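Local coordinates for protein peroxisomal acyl-coenzyme A oxidase 1 (Arabidopsis thaliana, PDB 1W07) that oxidises long- and medium-chain acyl-CoAs to 2-trans-enoyl-CoAs in the peroxisome, using FAD and passing the electrons to oxygen to give hydrogen peroxide, at residues M21-V24 with S28-A31; Y189-L192 with K197-G200; Q541-G544 with V548-Q551. The protein carries 1 engineered substitution. All coordinates share one frame; numbering follows the deposited sequence.

Contact 1 (M21-V24 with S28-A31); sequences MKIV and SRHA
I23 turns CG1 anti to its carbonyl carbon (chi1 -57°), which leaves CG2 beside that carbon and facing R29, while R29 starts out in the same sense (chi1 -57°) and its bend at chi3 turns the guanidinium across the end of I23, one face toward CD1. I23 therefore meets the start of the next helix with both of its branches. The CG2 methyl of I23 touches the peptide link between S28 and R29, 3.8 Å from S28 C and 3.9 Å from R29 N, and lies 4.0 Å from R29 CG. The other branch reaches further along the arginine: CD1 of I23 sits over one face of the R29 guanidinium, displaced toward its rim and 4.2 Å from R29 NH2. Behind these side chains the backbones come close without bonding, since I23 O and S28 N are 3.5 Å apart at a poor angle. S28 is the N-cap of helix 29-43, its OG accepting from A31 N at 3.0 Å in a nearly straight bond (168°). The contact thus spans the short turn between helix 18-26 and helix 29-43 of the N-terminal region, with F32 of the second helix also packing on I23. Chemically, the join is apolar and van der Waals in kind, leaving the R29 charge at the surface, whereas the polar bonding is spent within segment 28-31 on starting its own helix.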
loop_
_atom_site.group_PDB
_atom_site.type_symbol
_atom_site.label_atom_id
_atom_site.label_comp_id
_atom_site.label_asym_id
_atom_site.label_seq_id
_atom_site.Cartn_x
_atom_site.Cartn_y
_atom_site.Cartn_z
ATOM N N MET B 21 17.890 6.265 -25.176
ATOM C CA MET B 21 17.572 6.201 -23.752
ATOM C C MET B 21 17.444 4.740 -23.327
ATOM O O MET B 21 17.723 4.402 -22.180
ATOM C CB MET B 21 16.263 6.930 -23.450
ATOM C CG MET B 21 15.989 7.077 -21.958
ATOM S SD MET B 21 17.259 8.049 -21.121
ATOM C CE MET B 21 16.551 9.700 -21.226
ATOM N N LYS B 22 17.001 3.877 -24.243
ATOM C CA LYS B 22 16.848 2.447 -23.939
ATOM C C LYS B 22 18.187 1.845 -23.550
ATOM O O LYS B 22 18.260 0.984 -22.675
ATOM C CB LYS B 22 16.292 1.674 -25.143
ATOM C CG LYS B 22 14.807 1.915 -25.412
ATOM C CD LYS B 22 14.300 1.070 -26.586
ATOM C CE LYS B 22 12.785 1.202 -26.722
ATOM N NZ LYS B 22 12.261 0.425 -27.880
ATOM N N ILE B 23 19.252 2.287 -24.216
ATOM C CA ILE B 23 20.599 1.789 -23.929
ATOM C C ILE B 23 21.056 2.259 -22.548
ATOM O O ILE B 23 21.736 1.531 -21.826
ATOM C CB ILE B 23 21.606 2.289 -24.978
ATOM C CG1 ILE B 23 21.150 1.849 -26.377
ATOM C CG2 ILE B 23 23.010 1.773 -24.646
ATOM C CD1 ILE B 23 20.977 0.352 -26.516
ATOM N N VAL B 24 20.692 3.485 -22.192
ATOM C CA VAL B 24 21.048 4.035 -20.891
ATOM C C VAL B 24 20.435 3.167 -19.786
ATOM O O VAL B 24 21.107 2.801 -18.821
ATOM C CB VAL B 24 20.507 5.482 -20.723
ATOM C CG1 VAL B 24 20.770 5.975 -19.308
ATOM C CG2 VAL B 24 21.148 6.415 -21.747
ATOM N N SER B 28 24.108 -0.901 -21.154
ATOM C CA SER B 28 25.027 -1.086 -22.283
ATOM C C SER B 28 24.241 -1.654 -23.460
ATOM O O SER B 28 23.078 -2.033 -23.306
ATOM C CB SER B 28 26.158 -2.054 -21.919
ATOM O OG SER B 28 25.699 -3.392 -21.819
ATOM N N ARG B 29 24.864 -1.705 -24.634
ATOM C CA ARG B 29 24.190 -2.240 -25.814
ATOM C C ARG B 29 24.116 -3.760 -25.720
ATOM O O ARG B 29 23.178 -4.381 -26.220
ATOM C CB ARG B 29 24.925 -1.832 -27.100
ATOM C CG ARG B 29 25.083 -0.315 -27.289
ATOM C CD ARG B 29 25.243 0.068 -28.767
ATOM N NE ARG B 29 23.954 0.002 -29.456
ATOM C CZ ARG B 29 23.318 1.056 -29.965
ATOM N NH1 ARG B 29 23.856 2.272 -29.888
ATOM N NH2 ARG B 29 22.119 0.908 -30.508
ATOM N N HIS B 30 25.104 -4.359 -25.069
ATOM C CA HIS B 30 25.130 -5.806 -24.915
ATOM C C HIS B 30 23.990 -6.224 -23.995
ATOM O O HIS B 30 23.217 -7.129 -24.317
ATOM C CB HIS B 30 26.454 -6.260 -24.308
ATOM C CG HIS B 30 26.480 -7.708 -23.935
ATOM N ND1 HIS B 30 26.465 -8.719 -24.870
ATOM C CD2 HIS B 30 26.492 -8.315 -22.724
ATOM C CE1 HIS B 30 26.470 -9.889 -24.252
ATOM N NE2 HIS B 30 26.485 -9.671 -22.949
ATOM N N ALA B 31 23.887 -5.560 -22.849
ATOM C CA ALA B 31 22.840 -5.882 -21.897
ATOM C C ALA B 31 21.481 -5.698 -22.570
ATOM O O ALA B 31 20.616 -6.573 -22.498
ATOM C CB ALA B 31 22.962 -4.982 -20.654
#

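Contact 2 (Y189-L192 with K197-G200)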
loop_
_atom_site.group_PDB
_atom_site.type_symbol
_atom_site.label_atom_id
_atom_site.label_comp_id
_atom_site.label_asym_id
_atom_site.label_seq_id
_atom_site.Cartn_x
_atom_site.Cartn_y
_atom_site.Cartn_z
ATOM N N TYR B 189 20.621 -23.131 9.185
ATOM C CA TYR B 189 21.405 -22.349 10.131
ATOM C C TYR B 189 20.932 -22.624 11.558
ATOM O O TYR B 189 19.741 -22.555 11.863
ATOM C CB TYR B 189 21.335 -20.848 9.791
ATOM C CG TYR B 189 22.089 -20.515 8.520
ATOM C CD1 TYR B 189 21.490 -20.677 7.270
ATOM C CD2 TYR B 189 23.435 -20.133 8.559
ATOM C CE1 TYR B 189 22.210 -20.473 6.092
ATOM C CE2 TYR B 189 24.167 -19.937 7.383
ATOM C CZ TYR B 189 23.550 -20.111 6.153
ATOM O OH TYR B 189 24.275 -19.980 4.991
ATOM N N ALA B 190 21.883 -22.965 12.418
ATOM C CA ALA B 190 21.586 -23.288 13.806
ATOM C C ALA B 190 22.782 -22.969 14.680
ATOM O O ALA B 190 23.883 -22.723 14.185
ATOM C CB ALA B 190 21.237 -24.778 13.932
ATOM N N ARG B 191 22.553 -22.980 15.985
ATOM C CA ARG B 191 23.601 -22.709 16.955
ATOM C C ARG B 191 24.552 -23.899 16.966
ATOM O O ARG B 191 24.137 -25.035 17.208
ATOM C CB ARG B 191 22.986 -22.520 18.343
ATOM C CG ARG B 191 21.744 -21.631 18.351
ATOM C CD ARG B 191 21.433 -21.124 19.754
ATOM N NE ARG B 191 22.397 -20.109 20.162
ATOM C CZ ARG B 191 22.314 -18.822 19.841
ATOM N NH1 ARG B 191 21.294 -18.371 19.117
ATOM N NH2 ARG B 191 23.275 -17.986 20.217
ATOM N N LEU B 192 25.825 -23.644 16.698
ATOM C CA LEU B 192 26.823 -24.711 16.687
ATOM C C LEU B 192 27.160 -25.100 18.131
ATOM O O LEU B 192 27.682 -24.293 18.901
ATOM C CB LEU B 192 28.082 -24.235 15.958
ATOM C CG LEU B 192 29.033 -25.292 15.393
ATOM C CD1 LEU B 192 30.207 -24.594 14.730
ATOM C CD2 LEU B 192 29.524 -26.214 16.491
ATOM N N LYS B 197 29.678 -26.230 24.517
ATOM C CA LYS B 197 29.691 -24.790 24.322
ATOM C C LYS B 197 28.933 -24.370 23.071
ATOM O O LYS B 197 28.952 -25.074 22.064
ATOM C CB LYS B 197 31.134 -24.286 24.232
ATOM C CG LYS B 197 31.242 -22.776 24.080
ATOM C CD LYS B 197 32.690 -22.302 24.115
ATOM C CE LYS B 197 32.766 -20.781 24.143
ATOM N NZ LYS B 197 32.081 -20.231 25.346
ATOM N N ASP B 198 28.269 -23.220 23.152
ATOM C CA ASP B 198 27.511 -22.650 22.038
ATOM C C ASP B 198 28.448 -21.702 21.282
ATOM O O ASP B 198 28.861 -20.678 21.824
ATOM C CB ASP B 198 26.313 -21.857 22.577
ATOM C CG ASP B 198 25.356 -21.406 21.481
ATOM O OD1 ASP B 198 25.826 -20.993 20.399
ATOM O OD2 ASP B 198 24.129 -21.455 21.713
ATOM N N TYR B 199 28.778 -22.030 20.037
ATOM C CA TYR B 199 29.677 -21.192 19.248
ATOM C C TYR B 199 28.991 -20.275 18.238
ATOM O O TYR B 199 29.638 -19.731 17.340
ATOM C CB TYR B 199 30.705 -22.063 18.517
ATOM C CG TYR B 199 31.758 -22.652 19.426
ATOM C CD1 TYR B 199 31.542 -23.858 20.096
ATOM C CD2 TYR B 199 32.965 -21.990 19.636
ATOM C CE1 TYR B 199 32.512 -24.389 20.953
ATOM C CE2 TYR B 199 33.936 -22.508 20.489
ATOM C CZ TYR B 199 33.704 -23.705 21.142
ATOM O OH TYR B 199 34.668 -24.221 21.980
ATOM N N GLY B 200 27.683 -20.100 18.373
ATOM C CA GLY B 200 26.980 -19.225 17.454
ATOM C C GLY B 200 26.350 -19.889 16.243
ATOM O O GLY B 200 26.427 -21.106 16.055
#
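Two backbone hydrogen bonds tie L192 to the opposite strand: L192 N donates to G200 O at 2.7 Å, and Y199 N donates to L192 O at 2.8 Å. Weaker CA-H...O contacts flank them, from R191 CA to G200 O and from D198 CA to L192 O. The charged interaction is a salt bridge, R191 NE to D198 OD2 at 2.7 Å, in which D198 OD2 offers its syn lone pair and lies in the R191 guanidinium plane, while the carboxylate itself is turned 62° from that plane. R191 reaches it by a bend at chi3 (73°), and its NH1 is bonded to the carbonyls of Q147 and L149. These bonds belong to the beta hairpin of strands 185-194 and 197-207 in the acyl-CoA dehydrogenase middle domain, antiparallel but splayed, with 139° between the short segments. D198 also closes an Asx turn, OD1 accepting from G200 N at 2.9 Å, so that its two oxygens are shared between the neighbouring strand and its own backbone. With an alanine here in place of D198, R191 NE would probably lose its charged mate and G200 N this acceptor. Apolar packing is lighter: L192 CB lies 4.3 Å from Y199 CB, and the ring of Y199 stacks on that of Y267.

Contact 3 (Q541-G544 with V548-Q551); sequences QDIG and VKKQ
Q541 touches K549 through its backbone: the carbonyl O of Q541 accepts from K549 NZ at 2.7 Å, with the ammonium nitrogen arriving nearly in line with the C=O bond. K549 CE comes with it, 3.3 Å from Q541 O. The lysine runs extended through its first two torsions, with CG anti to the backbone N (chi1 176°), and turns at chi3 (-79°) to bring NZ to the loop. There NZ has a second acceptor, L539 O, so one ammonium group grips two carbonyls just beyond the end of helix 516-538. The side chain of Q541 leads off the other way, where OE1 accepts from K538 NZ. Two residues on, I543 points toward the helix and divides its branches between two neighbours. Its CG2 packs against V548 CG1 at 3.8 Å, while CD1 lies 4.0 Å from K549 CE, each pair of side chains crossing at about a right angle. The carbonyl of I543 is joined to the helix through a water, which donates to I543 O at 2.7 Å and accepts from K549 N at 3.2 Å, so an amide in the first turn of helix 548-566 is served by the loop through solvent. G544 then completes the contact with its backbone, its O resting 3.7 Å from V548 CG2. The loop joining helix 516-538 to helix 548-566 thus folds back on the first turn of the second helix. The contact is part apolar, part polar: I543 and V548 make an apolar patch shared with V24 of helix 18-26, and the aliphatic end of K549 lies against I543 while its ammonium charge is probably steadied by the two carbonyl dipoles it meets.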
loop_
_atom_site.group_PDB
_atom_site.type_symbol
_atom_site.label_atom_id
_atom_site.label_comp_id
_atom_site.label_asym_id
_atom_site.label_seq_id
_atom_site.Cartn_x
_atom_site.Cartn_y
_atom_site.Cartn_z
ATOM N N GLN B 541 28.966 11.915 -16.735
ATOM C CA GLN B 541 29.493 10.948 -17.687
ATOM C C GLN B 541 29.092 11.340 -19.108
ATOM O O GLN B 541 28.255 12.225 -19.313
ATOM C CB GLN B 541 28.946 9.555 -17.381
ATOM C CG GLN B 541 29.462 8.925 -16.084
ATOM C CD GLN B 541 28.799 7.588 -15.788
ATOM O OE1 GLN B 541 28.256 6.942 -16.686
ATOM N NE2 GLN B 541 28.851 7.162 -14.529
ATOM N N ASP B 542 29.699 10.691 -20.095
ATOM C CA ASP B 542 29.372 10.968 -21.487
ATOM C C ASP B 542 28.184 10.092 -21.865
ATOM O O ASP B 542 28.297 8.868 -21.938
ATOM C CB ASP B 542 30.565 10.654 -22.383
ATOM N N ILE B 543 27.037 10.721 -22.092
ATOM C CA ILE B 543 25.825 9.996 -22.459
ATOM C C ILE B 543 25.317 10.478 -23.817
ATOM O O ILE B 543 24.793 11.584 -23.940
ATOM C CB ILE B 543 24.723 10.200 -21.393
ATOM C CG1 ILE B 543 25.298 9.932 -19.998
ATOM C CG2 ILE B 543 23.562 9.249 -21.650
ATOM C CD1 ILE B 543 24.471 10.520 -18.884
ATOM N N GLY B 544 25.469 9.640 -24.835
ATOM C CA GLY B 544 25.039 10.015 -26.172
ATOM C C GLY B 544 23.542 9.959 -26.411
ATOM O O GLY B 544 22.807 9.319 -25.661
ATOM N N VAL B 548 18.974 13.227 -24.752
ATOM C CA VAL B 548 18.999 12.208 -23.711
ATOM C C VAL B 548 19.482 12.767 -22.367
ATOM O O VAL B 548 18.749 12.742 -21.367
ATOM C CB VAL B 548 19.908 11.025 -24.148
ATOM C CG1 VAL B 548 20.064 10.000 -23.031
ATOM C CG2 VAL B 548 19.308 10.366 -25.382
ATOM N N LYS B 549 20.704 13.293 -22.344
ATOM C CA LYS B 549 21.244 13.822 -21.100
ATOM C C LYS B 549 20.354 14.915 -20.517
ATOM O O LYS B 549 20.217 15.023 -19.304
ATOM C CB LYS B 549 22.674 14.347 -21.305
ATOM C CG LYS B 549 23.258 14.994 -20.044
ATOM C CD LYS B 549 24.726 15.383 -20.181
ATOM C CE LYS B 549 25.641 14.183 -20.020
ATOM N NZ LYS B 549 27.059 14.603 -19.847
ATOM N N LYS B 550 19.743 15.711 -21.387
ATOM C CA LYS B 550 18.865 16.784 -20.943
ATOM C C LYS B 550 17.673 16.239 -20.152
ATOM O O LYS B 550 17.295 16.790 -19.107
ATOM C CB LYS B 550 18.372 17.571 -22.155
ATOM C CG LYS B 550 17.326 18.620 -21.845
ATOM C CD LYS B 550 17.886 19.754 -20.999
ATOM C CE LYS B 550 16.801 20.762 -20.666
ATOM N NZ LYS B 550 16.105 21.200 -21.905
ATOM N N GLN B 551 17.068 15.166 -20.651
ATOM C CA GLN B 551 15.937 14.585 -19.942
ATOM C C GLN B 551 16.387 13.949 -18.628
ATOM O O GLN B 551 15.669 14.017 -17.643
ATOM C CB GLN B 551 15.212 13.571 -20.828
ATOM C CG GLN B 551 14.476 14.223 -21.984
ATOM C CD GLN B 551 13.616 15.380 -21.523
ATOM O OE1 GLN B 551 12.758 15.222 -20.654
ATOM N NE2 GLN B 551 13.847 16.559 -22.096
HETATM O O HOH W 1 22.815 13.222 -24.756
#

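Contacts 1 and 3 are surface contacts on the same side of the chain's centre and touch each other: V24 CG2 of contact 1 packs on I543 CG2 of contact 3 at 3.7 Å, and M21 CE packs against V548 O. Each spans a short connection between consecutive helices, and together they bring N-terminal helix 18-26 against helix 548-566 of the C-terminal part of the chain. Contact 2 is partly buried on the far side, its centre 47 and 53 Å from theirs, and belongs to a strand pair of the middle domain. Chemistry follows place: apolar packing in contact 1, mixed lysine, water and methyl contacts in contact 3, strand bonds plus a salt bridge in contact 2.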